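Local coordinates for protein ectonucleoside triphosphate diphosphohydrolase 4 (Homo sapiens, PDB 6WG5) that belongs to the GDA1/CD39 family of nucleoside phosphatases and has the two-lobed architecture of the actin-like ATPase clan, at residues L24-D29 with Y473-Q478; V46-S51 with L127-T132; V57-R62 with R74-K79; P90-F95 with A133-L138. All blocks are in the same frame, centred on the assembly; numbering follows the deposited sequence.

Contact 1. Residues L24-D29 with Y473-Q478; sequences LARVTD and YDKEVQ
Arg26, near the C-terminal end of helix 18-28, passes Tyr473 of an irregular loop with their CA atoms 6.6 Å apart, and Tyr473 and Asp474 both have left-handed backbone angles. Arg26 has the largest share of the contact. Its CG is anti to the backbone N (chi1 -177°), and the extended chain carries CD and NE past Tyr473 CB to Lys475 CD. Arg26 CD meets Tyr473 CB at 3.7 Å, and the two side chains cross at about a right angle. Tyr473 CB also lies at the edge of the guanidinium, near its plane. The hydroxyl end of Tyr473 leads away from Arg26, and the side chain also packs on Arg22 and Tyr23 of the same helix.

Lys475 is extended beyond CG and crosses Arg26 obliquely. Its CD is 3.5 Å from Arg26 NE. Its NZ stands over one guanidinium face, offset toward the rim, 4.0 Å from Arg26 NE. These are like charges and probably repel each other, so the attraction is left to the aliphatic carbons. Arg77 brings a further positive charge close to Lys475 NZ. Beside them, Val27 CG2 lies 3.4 Å from Asp474 OD2. The arrangement is surface packing: an N-terminal helix rests on the loop that links strand 466-468 to helix 479-487.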
loop_
_atom_site.group_PDB
_atom_site.type_symbol
_atom_site.label_atom_id
_atom_site.label_comp_id
_atom_site.label_asym_id
_atom_site.label_seq_id
_atom_site.Cartn_x
_atom_site.Cartn_y
_atom_site.Cartn_z
ATOM N N LEU A 24 8.883 -13.559 16.703
ATOM C CA LEU A 24 9.569 -13.192 17.937
ATOM C C LEU A 24 10.907 -12.517 17.658
ATOM O O LEU A 24 11.326 -11.637 18.419
ATOM C CB LEU A 24 9.765 -14.437 18.801
ATOM C CG LEU A 24 10.279 -14.260 20.230
ATOM C CD1 LEU A 24 9.443 -13.258 21.009
ATOM C CD2 LEU A 24 10.277 -15.608 20.931
ATOM N N ALA A 25 11.585 -12.905 16.576
ATOM C CA ALA A 25 12.892 -12.330 16.270
ATOM C C ALA A 25 12.777 -10.855 15.907
ATOM O O ALA A 25 13.548 -10.023 16.398
ATOM C CB ALA A 25 13.555 -13.111 15.134
ATOM N N ARG A 26 11.820 -10.508 15.044
ATOM C CA ARG A 26 11.711 -9.126 14.591
ATOM C C ARG A 26 11.337 -8.182 15.727
ATOM O O ARG A 26 11.734 -7.012 15.712
ATOM C CB ARG A 26 10.688 -9.021 13.462
ATOM C CG ARG A 26 10.572 -7.619 12.885
ATOM C CD ARG A 26 10.063 -7.633 11.452
ATOM N NE ARG A 26 10.141 -6.307 10.841
ATOM C CZ ARG A 26 11.119 -5.894 10.038
ATOM N NH1 ARG A 26 11.088 -4.663 9.543
ATOM N NH2 ARG A 26 12.124 -6.700 9.718
ATOM N N VAL A 27 10.587 -8.666 16.716
ATOM C CA VAL A 27 10.133 -7.800 17.799
ATOM C C VAL A 27 11.246 -7.562 18.814
ATOM O O VAL A 27 11.360 -6.467 19.374
ATOM C CB VAL A 27 8.883 -8.406 18.463
ATOM C CG1 VAL A 27 8.493 -7.617 19.713
ATOM C CG2 VAL A 27 7.728 -8.444 17.475
ATOM N N THR A 28 12.074 -8.573 19.075
ATOM C CA THR A 28 13.060 -8.492 20.146
ATOM C C THR A 28 14.465 -8.158 19.662
ATOM O O THR A 28 15.268 -7.654 20.454
ATOM C CB THR A 28 13.107 -9.813 20.925
ATOM O OG1 THR A 28 13.545 -10.868 20.059
ATOM C CG2 THR A 28 11.729 -10.149 21.485
ATOM N N ASP A 29 14.787 -8.425 18.396
ATOM C CA ASP A 29 16.098 -8.077 17.845
ATOM C C ASP A 29 16.061 -6.613 17.416
ATOM O O ASP A 29 15.900 -6.269 16.242
ATOM C CB ASP A 29 16.469 -8.999 16.692
ATOM C CG ASP A 29 16.855 -10.392 17.161
ATOM O OD1 ASP A 29 17.432 -10.510 18.262
ATOM O OD2 ASP A 29 16.581 -11.366 16.429
ATOM N N TYR A 473 4.316 -7.841 11.993
ATOM C CA TYR A 473 5.347 -8.064 13.004
ATOM C C TYR A 473 5.581 -6.792 13.815
ATOM O O TYR A 473 6.715 -6.417 14.123
ATOM C CB TYR A 473 6.642 -8.569 12.360
ATOM C CG TYR A 473 6.504 -9.933 11.709
ATOM C CD1 TYR A 473 5.578 -10.859 12.175
ATOM C CD2 TYR A 473 7.294 -10.292 10.625
ATOM C CE1 TYR A 473 5.446 -12.101 11.586
ATOM C CE2 TYR A 473 7.167 -11.537 10.029
ATOM C CZ TYR A 473 6.240 -12.435 10.514
ATOM O OH TYR A 473 6.102 -13.676 9.931
ATOM N N ASP A 474 4.480 -6.117 14.151
ATOM C CA ASP A 474 4.491 -4.950 15.032
ATOM C C ASP A 474 5.284 -3.790 14.438
ATOM O O ASP A 474 5.841 -2.969 15.170
ATOM C CB ASP A 474 5.029 -5.312 16.420
ATOM C CG ASP A 474 4.114 -6.266 17.167
ATOM O OD1 ASP A 474 3.048 -5.816 17.639
ATOM O OD2 ASP A 474 4.459 -7.463 17.282
ATOM N N LYS A 475 5.329 -3.700 13.110
ATOM C CA LYS A 475 5.989 -2.596 12.429
ATOM C C LYS A 475 5.202 -2.226 11.182
ATOM O O LYS A 475 4.661 -3.100 10.497
ATOM C CB LYS A 475 7.433 -2.948 12.047
ATOM C CG LYS A 475 8.352 -3.170 13.238
ATOM C CD LYS A 475 9.792 -3.385 12.800
ATOM C CE LYS A 475 10.686 -3.745 13.978
ATOM N NZ LYS A 475 12.077 -4.062 13.550
ATOM N N GLU A 476 5.138 -0.928 10.898
ATOM C CA GLU A 476 4.478 -0.449 9.692
ATOM C C GLU A 476 5.135 -1.051 8.453
ATOM O O GLU A 476 6.315 -1.408 8.458
ATOM C CB GLU A 476 4.538 1.082 9.641
ATOM C CG GLU A 476 4.009 1.717 8.362
ATOM C CD GLU A 476 4.251 3.216 8.315
ATOM O OE1 GLU A 476 5.003 3.727 9.175
ATOM O OE2 GLU A 476 3.695 3.882 7.415
ATOM N N VAL A 477 4.353 -1.169 7.383
ATOM C CA VAL A 477 4.875 -1.633 6.102
ATOM C C VAL A 477 5.577 -0.467 5.418
ATOM O O VAL A 477 4.956 0.559 5.123
ATOM C CB VAL A 477 3.757 -2.200 5.217
ATOM C CG1 VAL A 477 4.309 -2.610 3.851
ATOM C CG2 VAL A 477 3.091 -3.385 5.898
ATOM N N GLN A 478 6.873 -0.625 5.162
ATOM C CA GLN A 478 7.677 0.398 4.507
ATOM C C GLN A 478 7.816 0.031 3.035
ATOM O O GLN A 478 8.571 -0.883 2.690
ATOM C CB GLN A 478 9.057 0.512 5.157
ATOM C CG GLN A 478 9.071 0.434 6.676
ATOM C CD GLN A 478 8.423 1.635 7.333
ATOM O OE1 GLN A 478 7.891 2.516 6.659
ATOM N NE2 GLN A 478 8.468 1.676 8.660
#

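Contact 2. Residues V46-S51 with L127-T132; sequences VDCGSS and LYILCT
Val46 and Ile129 lie side by side and point the same way, with Val46 CB 4.0 Å from Ile129 CG1. Cys48 and Cys131 sit on the same face of the sheet, two residues further on. Both sulphurs are anti to their own carbonyl carbons, which sets them next to each other. Cys131 SG is 3.6 Å from Cys48 CB, but the two SG atoms are 4.1 Å apart and form no disulfide. Cys48 SG also touches Ile129 CG2 at 3.7 Å. Val55 of strand 53-61 packs on Val46 and continues this apolar face.

The backbones run parallel, 20° apart. Strand 40-48 has an antiparallel partner in strand 53-61 and a parallel one in strand 127-131, as expected for the central sheet of an actin-like lobe. Four backbone bonds join the pair 46-51 and 127-132. Val46 N gives to Tyr128 O, and Val46 O takes Leu130 N. Cys48 N gives to Leu130 O in a nearly straight bond (179° at the hydrogen), and Cys48 O takes Thr132 N at 3.0 Å.

Asp47 and Leu130 occupy the other face, against helix 479-487. The Asp47 side chain crosses Thr132 at about a right angle, with OD1 4.1 Å from Thr132 CG2. A water bridges Asp47 OD1 and Thr132 OG1 weakly. The stronger partner of Asp47 is Arg54, which forms a salt bridge with OD2.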
loop_
_atom_site.group_PDB
_atom_site.type_symbol
_atom_site.label_atom_id
_atom_site.label_comp_id
_atom_site.label_asym_id
_atom_site.label_seq_id
_atom_site.Cartn_x
_atom_site.Cartn_y
_atom_site.Cartn_z
ATOM N N VAL A 46 14.551 8.351 0.652
ATOM C CA VAL A 46 13.705 9.485 1.007
ATOM C C VAL A 46 12.359 9.300 0.319
ATOM O O VAL A 46 12.290 9.204 -0.913
ATOM C CB VAL A 46 14.349 10.824 0.613
ATOM C CG1 VAL A 46 13.371 11.978 0.816
ATOM C CG2 VAL A 46 15.609 11.061 1.424
ATOM N N ASP A 47 11.295 9.251 1.114
ATOM C CA ASP A 47 9.929 9.228 0.600
ATOM C C ASP A 47 9.428 10.666 0.516
ATOM O O ASP A 47 9.158 11.295 1.545
ATOM C CB ASP A 47 9.033 8.379 1.497
ATOM C CG ASP A 47 7.555 8.571 1.202
ATOM O OD1 ASP A 47 7.211 9.005 0.082
ATOM O OD2 ASP A 47 6.732 8.284 2.100
ATOM N N CYS A 48 9.303 11.186 -0.704
ATOM C CA CYS A 48 8.835 12.553 -0.937
ATOM C C CYS A 48 7.349 12.500 -1.279
ATOM O O CYS A 48 6.962 12.407 -2.444
ATOM C CB CYS A 48 9.642 13.224 -2.041
ATOM S SG CYS A 48 11.285 13.775 -1.529
ATOM N N GLY A 49 6.509 12.567 -0.244
ATOM C CA GLY A 49 5.074 12.543 -0.423
ATOM C C GLY A 49 4.487 13.936 -0.584
ATOM O O GLY A 49 5.191 14.943 -0.635
ATOM N N SER A 50 3.156 13.977 -0.664
ATOM C CA SER A 50 2.462 15.251 -0.816
ATOM C C SER A 50 2.510 16.058 0.476
ATOM O O SER A 50 2.875 17.239 0.470
ATOM C CB SER A 50 1.013 15.014 -1.244
ATOM O OG SER A 50 0.949 14.322 -2.478
ATOM N N SER A 51 2.145 15.434 1.597
ATOM C CA SER A 51 2.077 16.140 2.870
ATOM C C SER A 51 3.448 16.415 3.475
ATOM O O SER A 51 3.553 17.264 4.364
ATOM C CB SER A 51 1.232 15.340 3.865
ATOM O OG SER A 51 1.704 14.008 3.979
ATOM N N LEU A 127 22.081 6.876 -1.888
ATOM C CA LEU A 127 20.953 7.714 -1.504
ATOM C C LEU A 127 19.922 7.679 -2.622
ATOM O O LEU A 127 20.252 7.942 -3.782
ATOM C CB LEU A 127 21.403 9.154 -1.236
ATOM C CG LEU A 127 20.310 10.220 -1.099
ATOM C CD1 LEU A 127 19.452 9.985 0.135
ATOM C CD2 LEU A 127 20.932 11.606 -1.066
ATOM N N TYR A 128 18.681 7.349 -2.273
ATOM C CA TYR A 128 17.577 7.318 -3.223
ATOM C C TYR A 128 16.488 8.270 -2.752
ATOM O O TYR A 128 16.044 8.192 -1.602
ATOM C CB TYR A 128 17.017 5.901 -3.377
ATOM C CG TYR A 128 18.024 4.901 -3.899
ATOM C CD1 TYR A 128 18.380 4.885 -5.241
ATOM C CD2 TYR A 128 18.616 3.972 -3.053
ATOM C CE1 TYR A 128 19.301 3.975 -5.727
ATOM C CE2 TYR A 128 19.539 3.057 -3.530
ATOM C CZ TYR A 128 19.878 3.063 -4.869
ATOM O OH TYR A 128 20.795 2.157 -5.356
ATOM N N ILE A 129 16.072 9.172 -3.636
ATOM C CA ILE A 129 14.998 10.120 -3.363
ATOM C C ILE A 129 13.875 9.813 -4.343
ATOM O O ILE A 129 14.003 10.073 -5.546
ATOM C CB ILE A 129 15.466 11.577 -3.489
ATOM C CG1 ILE A 129 16.590 11.851 -2.483
ATOM C CG2 ILE A 129 14.295 12.534 -3.269
ATOM C CD1 ILE A 129 17.192 13.238 -2.581
ATOM N N LEU A 130 12.777 9.264 -3.830
ATOM C CA LEU A 130 11.666 8.800 -4.652
ATOM C C LEU A 130 10.411 9.564 -4.258
ATOM O O LEU A 130 9.983 9.509 -3.099
ATOM C CB LEU A 130 11.470 7.293 -4.480
ATOM C CG LEU A 130 12.754 6.471 -4.614
ATOM C CD1 LEU A 130 12.489 5.009 -4.297
ATOM C CD2 LEU A 130 13.354 6.621 -6.006
ATOM N N CYS A 131 9.824 10.272 -5.219
ATOM C CA CYS A 131 8.674 11.134 -4.984
ATOM C C CYS A 131 7.413 10.476 -5.524
ATOM O O CYS A 131 7.450 9.799 -6.556
ATOM C CB CYS A 131 8.876 12.498 -5.646
ATOM S SG CYS A 131 10.558 13.146 -5.489
ATOM N N THR A 132 6.295 10.689 -4.828
ATOM C CA THR A 132 5.049 10.013 -5.169
ATOM C C THR A 132 4.022 10.982 -5.751
ATOM O O THR A 132 4.265 11.590 -6.799
ATOM C CB THR A 132 4.487 9.297 -3.937
ATOM O OG1 THR A 132 4.374 10.222 -2.849
ATOM C CG2 THR A 132 5.394 8.144 -3.532
HETATM O O HOH W 1 4.011 8.064 -0.349
#

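Contact 3. Residues V57-R62 with R74-K79; sequences VYCWPR and RQMRDK
Tyr58 turns the edge of its ring to Arg74 O, which lies near the ring plane, 3.7 Å from Tyr58 CD1. Gln75 comes at the same ring obliquely, its CG 3.7 Å from Tyr58 CE1. The ring and the Gln75 amide are turned 44° against each other. Beyond the pair, the ring packs on Leu481 and Ile484 of helix 479-487, and Tyr58 OH is hydrogen-bonded to Thr480.

The strands are antiparallel. Tyr58 and Gln75 form a non-hydrogen-bonded pair with diverging side chains. Cys59 and Arg74 form the hydrogen-bonded pair, with Cys59 N to Arg74 O and Arg74 N to Cys59 O both 2.9 Å. Past the short strand, Met76 N still reaches Val57 O at 2.8 Å.

Met76 and Val57 lie side by side and point the same way. Met76 CG is anti to the backbone N (chi1 -171°), and the chain is extended beyond it. Val57 CG1 touches Met76 SD at 3.6 Å, and Ala113 and His116 of helix 107-116 pack on this pair. The chemistry is therefore divided: backbone bonds fix the alignment of the short strand 74-75, while the buried side chains add apolar packing and little polar pairing.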
loop_
_atom_site.group_PDB
_atom_site.type_symbol
_atom_site.label_atom_id
_atom_site.label_comp_id
_atom_site.label_asym_id
_atom_site.label_seq_id
_atom_site.Cartn_x
_atom_site.Cartn_y
_atom_site.Cartn_z
ATOM N N VAL A 57 17.008 5.132 7.017
ATOM C CA VAL A 57 18.337 4.546 6.884
ATOM C C VAL A 57 18.206 3.044 7.089
ATOM O O VAL A 57 17.707 2.591 8.127
ATOM C CB VAL A 57 19.331 5.157 7.884
ATOM C CG1 VAL A 57 20.708 4.520 7.721
ATOM C CG2 VAL A 57 19.418 6.663 7.695
ATOM N N TYR A 58 18.649 2.277 6.100
ATOM C CA TYR A 58 18.666 0.826 6.172
ATOM C C TYR A 58 20.105 0.334 6.200
ATOM O O TYR A 58 20.991 0.925 5.578
ATOM C CB TYR A 58 17.933 0.204 4.981
ATOM C CG TYR A 58 16.471 0.573 4.905
ATOM C CD1 TYR A 58 15.514 -0.170 5.581
ATOM C CD2 TYR A 58 16.049 1.663 4.159
ATOM C CE1 TYR A 58 14.178 0.163 5.517
ATOM C CE2 TYR A 58 14.714 2.003 4.088
ATOM C CZ TYR A 58 13.783 1.249 4.770
ATOM O OH TYR A 58 12.450 1.582 4.703
ATOM N N CYS A 59 20.330 -0.753 6.930
ATOM C CA CYS A 59 21.636 -1.385 6.989
ATOM C C CYS A 59 21.479 -2.886 6.801
ATOM O O CYS A 59 20.381 -3.436 6.905
ATOM C CB CYS A 59 22.350 -1.083 8.315
ATOM S SG CYS A 59 21.435 -1.577 9.792
ATOM N N TRP A 60 22.600 -3.545 6.510
ATOM C CA TRP A 60 22.612 -4.989 6.318
ATOM C C TRP A 60 24.032 -5.491 6.518
ATOM O O TRP A 60 24.986 -4.743 6.279
ATOM C CB TRP A 60 22.102 -5.371 4.922
ATOM C CG TRP A 60 22.806 -4.673 3.792
ATOM C CD1 TRP A 60 23.930 -5.093 3.141
ATOM C CD2 TRP A 60 22.425 -3.436 3.178
ATOM N NE1 TRP A 60 24.273 -4.193 2.160
ATOM C CE2 TRP A 60 23.365 -3.167 2.162
ATOM C CE3 TRP A 60 21.380 -2.530 3.386
ATOM C CZ2 TRP A 60 23.292 -2.030 1.360
ATOM C CZ3 TRP A 60 21.309 -1.402 2.589
ATOM C CH2 TRP A 60 22.259 -1.162 1.590
ATOM N N PRO A 61 24.207 -6.733 6.951
ATOM C CA PRO A 61 25.547 -7.311 7.064
ATOM C C PRO A 61 26.016 -7.826 5.708
ATOM O O PRO A 61 25.294 -7.785 4.714
ATOM C CB PRO A 61 25.347 -8.446 8.065
ATOM C CG PRO A 61 23.950 -8.900 7.818
ATOM C CD PRO A 61 23.168 -7.674 7.407
ATOM N N ARG A 62 27.251 -8.321 5.682
ATOM C CA ARG A 62 27.803 -8.856 4.447
ATOM C C ARG A 62 26.953 -10.021 3.951
ATOM O O ARG A 62 26.421 -10.805 4.740
ATOM C CB ARG A 62 29.247 -9.312 4.658
ATOM C CG ARG A 62 29.927 -9.793 3.386
ATOM C CD ARG A 62 31.336 -10.296 3.650
ATOM N NE ARG A 62 32.156 -9.301 4.336
ATOM C CZ ARG A 62 32.657 -8.216 3.757
ATOM N NH1 ARG A 62 32.418 -7.969 2.474
ATOM N NH2 ARG A 62 33.392 -7.367 4.464
ATOM N N ARG A 74 17.607 -4.274 7.077
ATOM C CA ARG A 74 16.826 -3.899 8.246
ATOM C C ARG A 74 16.925 -2.395 8.440
ATOM O O ARG A 74 17.871 -1.751 7.978
ATOM C CB ARG A 74 17.317 -4.605 9.516
ATOM C CG ARG A 74 17.507 -6.103 9.382
ATOM C CD ARG A 74 18.337 -6.649 10.531
ATOM N NE ARG A 74 18.433 -8.105 10.493
ATOM C CZ ARG A 74 17.509 -8.931 10.975
ATOM N NH1 ARG A 74 16.406 -8.450 11.536
ATOM N NH2 ARG A 74 17.687 -10.242 10.893
ATOM N N GLN A 75 15.939 -1.834 9.131
ATOM C CA GLN A 75 16.029 -0.439 9.533
ATOM C C GLN A 75 17.177 -0.254 10.514
ATOM O O GLN A 75 17.355 -1.043 11.447
ATOM C CB GLN A 75 14.723 0.027 10.178
ATOM C CG GLN A 75 13.607 0.327 9.199
ATOM C CD GLN A 75 12.501 1.148 9.832
ATOM O OE1 GLN A 75 12.575 2.376 9.876
ATOM N NE2 GLN A 75 11.472 0.473 10.330
ATOM N N MET A 76 17.967 0.795 10.300
ATOM C CA MET A 76 19.033 1.111 11.237
ATOM C C MET A 76 18.442 1.457 12.599
ATOM O O MET A 76 17.340 2.003 12.705
ATOM C CB MET A 76 19.878 2.272 10.717
ATOM C CG MET A 76 21.135 2.520 11.532
ATOM S SD MET A 76 22.087 3.935 10.955
ATOM C CE MET A 76 23.502 3.842 12.050
ATOM N N ARG A 77 19.190 1.132 13.652
ATOM C CA ARG A 77 18.754 1.332 15.029
ATOM C C ARG A 77 19.747 2.245 15.734
ATOM O O ARG A 77 20.944 1.942 15.785
ATOM C CB ARG A 77 18.639 -0.007 15.760
ATOM C CG ARG A 77 17.482 -0.870 15.285
ATOM C CD ARG A 77 16.162 -0.349 15.822
ATOM N NE ARG A 77 15.011 -0.993 15.197
ATOM C CZ ARG A 77 13.756 -0.850 15.614
ATOM N NH1 ARG A 77 13.484 -0.097 16.672
ATOM N NH2 ARG A 77 12.773 -1.471 14.981
ATOM N N ASP A 78 19.251 3.355 16.277
ATOM C CA ASP A 78 20.113 4.313 16.951
ATOM C C ASP A 78 20.494 3.795 18.336
ATOM O O ASP A 78 20.149 2.677 18.731
ATOM C CB ASP A 78 19.433 5.681 17.036
ATOM C CG ASP A 78 18.164 5.664 17.876
ATOM O OD1 ASP A 78 17.889 4.648 18.548
ATOM O OD2 ASP A 78 17.441 6.683 17.870
ATOM N N LYS A 79 21.218 4.627 19.089
ATOM C CA LYS A 79 21.646 4.227 20.425
ATOM C C LYS A 79 20.457 3.986 21.346
ATOM O O LYS A 79 20.549 3.177 22.276
ATOM C CB LYS A 79 22.575 5.288 21.018
ATOM C CG LYS A 79 21.988 6.690 21.056
ATOM C CD LYS A 79 22.985 7.685 21.631
ATOM C CE LYS A 79 22.453 9.107 21.574
ATOM N NZ LYS A 79 23.355 10.065 22.272
#

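Contact 4. Residues P90-F95 with A133-L138; sequences PGISEF and AGMRIL
Ile92 and Met135 form the close-packed part of the contact. Ile92 CG2 lies 3.4 Å from Met135 CG and 3.6 Å from Met135 SD. This branch sits between the backbone N and the carbonyl carbon of Ile92, the crowded position, and from there it faces the methionine. Met135 is bent at chi2 (-87°) and again at chi3, so its chain folds instead of reaching out straight. Ile146 of helix 140-157 touches both side chains, and Leu150 and Val102 also pack on Ile92. This side is buried and apolar.

Next to it, Ser93 comes over the backbone of helix 133-136. Its CB is 3.1 Å from Gly134 O, and its OG is 3.9 Å from Gly134 CA. The CA atoms of Ser93 and Gly134 are 5.0 Å apart. Gly134 has no side chain, so here the serine meets bare main chain.

The packing is looser toward the partly exposed side. There Leu138 approaches only a backbone atom: its CD1 is 4.0 Å from Ser93 O. Leu138 also touches Ala96, farther along the same loop. No polar bond links the two segments.

Behind the helix, Arg136 turns to other partners, a salt bridge with Glu175 and a hydrogen bond with Ile170 O. The helix sequence Ala-Gly-Met-Arg matches the second apyrase conserved region of the GDA1/CD39 family. Loop 90-95 packs against this motif, where strand 127-131 of the actin-like lobe gives way to helix 133-136.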
loop_
_atom_site.group_PDB
_atom_site.type_symbol
_atom_site.label_atom_id
_atom_site.label_comp_id
_atom_site.label_asym_id
_atom_site.label_seq_id
_atom_site.Cartn_x
_atom_site.Cartn_y
_atom_site.Cartn_z
ATOM N N PRO A 90 6.323 20.830 4.418
ATOM C CA PRO A 90 5.047 20.301 3.922
ATOM C C PRO A 90 5.138 19.412 2.682
ATOM O O PRO A 90 4.098 18.987 2.177
ATOM C CB PRO A 90 4.276 21.575 3.589
ATOM C CG PRO A 90 5.339 22.506 3.095
ATOM C CD PRO A 90 6.614 22.151 3.831
ATOM N N GLY A 91 6.340 19.143 2.194
ATOM C CA GLY A 91 6.531 18.336 1.006
ATOM C C GLY A 91 7.294 19.087 -0.071
ATOM O O GLY A 91 7.497 20.298 -0.009
ATOM N N ILE A 92 7.717 18.323 -1.072
ATOM C CA ILE A 92 8.538 18.881 -2.141
ATOM C C ILE A 92 7.693 19.524 -3.238
ATOM O O ILE A 92 8.161 20.446 -3.912
ATOM C CB ILE A 92 9.464 17.791 -2.719
ATOM C CG1 ILE A 92 10.755 18.415 -3.249
ATOM C CG2 ILE A 92 8.769 17.003 -3.836
ATOM C CD1 ILE A 92 11.877 17.412 -3.461
ATOM N N SER A 93 6.456 19.058 -3.429
ATOM C CA SER A 93 5.613 19.575 -4.501
ATOM C C SER A 93 5.322 21.061 -4.344
ATOM O O SER A 93 4.987 21.722 -5.334
ATOM C CB SER A 93 4.298 18.792 -4.552
ATOM O OG SER A 93 3.582 18.919 -3.337
ATOM N N GLU A 94 5.438 21.604 -3.131
ATOM C CA GLU A 94 5.120 23.012 -2.919
ATOM C C GLU A 94 6.059 23.922 -3.695
ATOM O O GLU A 94 5.676 25.037 -4.069
ATOM C CB GLU A 94 5.176 23.344 -1.428
ATOM C CG GLU A 94 4.249 22.492 -0.576
ATOM C CD GLU A 94 2.790 22.648 -0.958
ATOM O OE1 GLU A 94 2.167 23.647 -0.541
ATOM O OE2 GLU A 94 2.268 21.774 -1.682
ATOM N N PHE A 95 7.289 23.471 -3.953
ATOM C CA PHE A 95 8.273 24.265 -4.678
ATOM C C PHE A 95 8.172 24.084 -6.185
ATOM O O PHE A 95 9.182 24.213 -6.891
ATOM C CB PHE A 95 9.684 23.921 -4.198
ATOM C CG PHE A 95 9.887 24.097 -2.719
ATOM C CD1 PHE A 95 10.996 23.556 -2.104
ATOM C CD2 PHE A 95 8.976 24.802 -1.945
ATOM C CE1 PHE A 95 11.196 23.707 -0.754
ATOM C CE2 PHE A 95 9.172 24.956 -0.588
ATOM C CZ PHE A 95 10.286 24.407 0.009
ATOM N N ALA A 133 2.873 11.139 -5.086
ATOM C CA ALA A 133 1.742 11.824 -5.705
ATOM C C ALA A 133 1.961 13.329 -5.800
ATOM O O ALA A 133 1.452 13.968 -6.729
ATOM C CB ALA A 133 0.463 11.529 -4.923
ATOM N N GLY A 134 2.699 13.915 -4.856
ATOM C CA GLY A 134 2.897 15.354 -4.880
ATOM C C GLY A 134 3.546 15.835 -6.164
ATOM O O GLY A 134 3.168 16.874 -6.711
ATOM N N MET A 135 4.531 15.088 -6.660
ATOM C CA MET A 135 5.256 15.467 -7.866
ATOM C C MET A 135 4.628 14.916 -9.138
ATOM O O MET A 135 4.934 15.414 -10.228
ATOM C CB MET A 135 6.705 14.981 -7.777
ATOM C CG MET A 135 7.543 15.720 -6.748
ATOM S SD MET A 135 8.295 17.218 -7.411
ATOM C CE MET A 135 9.500 16.522 -8.545
ATOM N N ARG A 136 3.761 13.909 -9.026
ATOM C CA ARG A 136 3.174 13.294 -10.213
ATOM C C ARG A 136 2.253 14.262 -10.944
ATOM O O ARG A 136 2.189 14.253 -12.180
ATOM C CB ARG A 136 2.413 12.030 -9.820
ATOM C CG ARG A 136 2.953 10.752 -10.433
ATOM C CD ARG A 136 2.242 9.546 -9.846
ATOM N NE ARG A 136 3.036 8.890 -8.810
ATOM C CZ ARG A 136 2.529 8.251 -7.759
ATOM N NH1 ARG A 136 1.216 8.188 -7.573
ATOM N NH2 ARG A 136 3.341 7.681 -6.879
ATOM N N ILE A 137 1.527 15.105 -10.201
ATOM C CA ILE A 137 0.557 16.012 -10.810
ATOM C C ILE A 137 1.159 17.360 -11.179
ATOM O O ILE A 137 0.439 18.227 -11.691
ATOM C CB ILE A 137 -0.667 16.235 -9.895
ATOM C CG1 ILE A 137 -0.233 16.553 -8.461
ATOM C CG2 ILE A 137 -1.582 15.013 -9.938
ATOM C CD1 ILE A 137 -1.373 16.966 -7.549
ATOM N N LEU A 138 2.451 17.570 -10.940
ATOM C CA LEU A 138 3.098 18.775 -11.428
ATOM C C LEU A 138 3.341 18.669 -12.930
ATOM O O LEU A 138 3.423 17.568 -13.479
ATOM C CB LEU A 138 4.426 19.005 -10.713
ATOM C CG LEU A 138 4.428 19.407 -9.234
ATOM C CD1 LEU A 138 5.804 19.942 -8.855
ATOM C CD2 LEU A 138 3.350 20.435 -8.916
#

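Overall arrangement
Contacts 2 and 3 belong to one sheet, through neighbouring strands 40-48 and 53-61. Contact 2 is a parallel pairing about 15 Å from the chain centre; contact 3 adds the short antiparallel strand 74-75 farther out. Both depend on backbone bonds, whereas contacts 1 and 4 have none between their segments. Contact 4 is largely buried; it joins an apolar Ile92-Met135 pair to a serine on main chain. It continues from contact 2, since helix 133-136 follows strand 127-131, and Ser50 OG lies 3.0 Å from Gly134 N. Contact 1 is at the surface and brings like charges together. It touches contact 3 where Lys475 nears Arg77 and Gln478 packs on Tyr58.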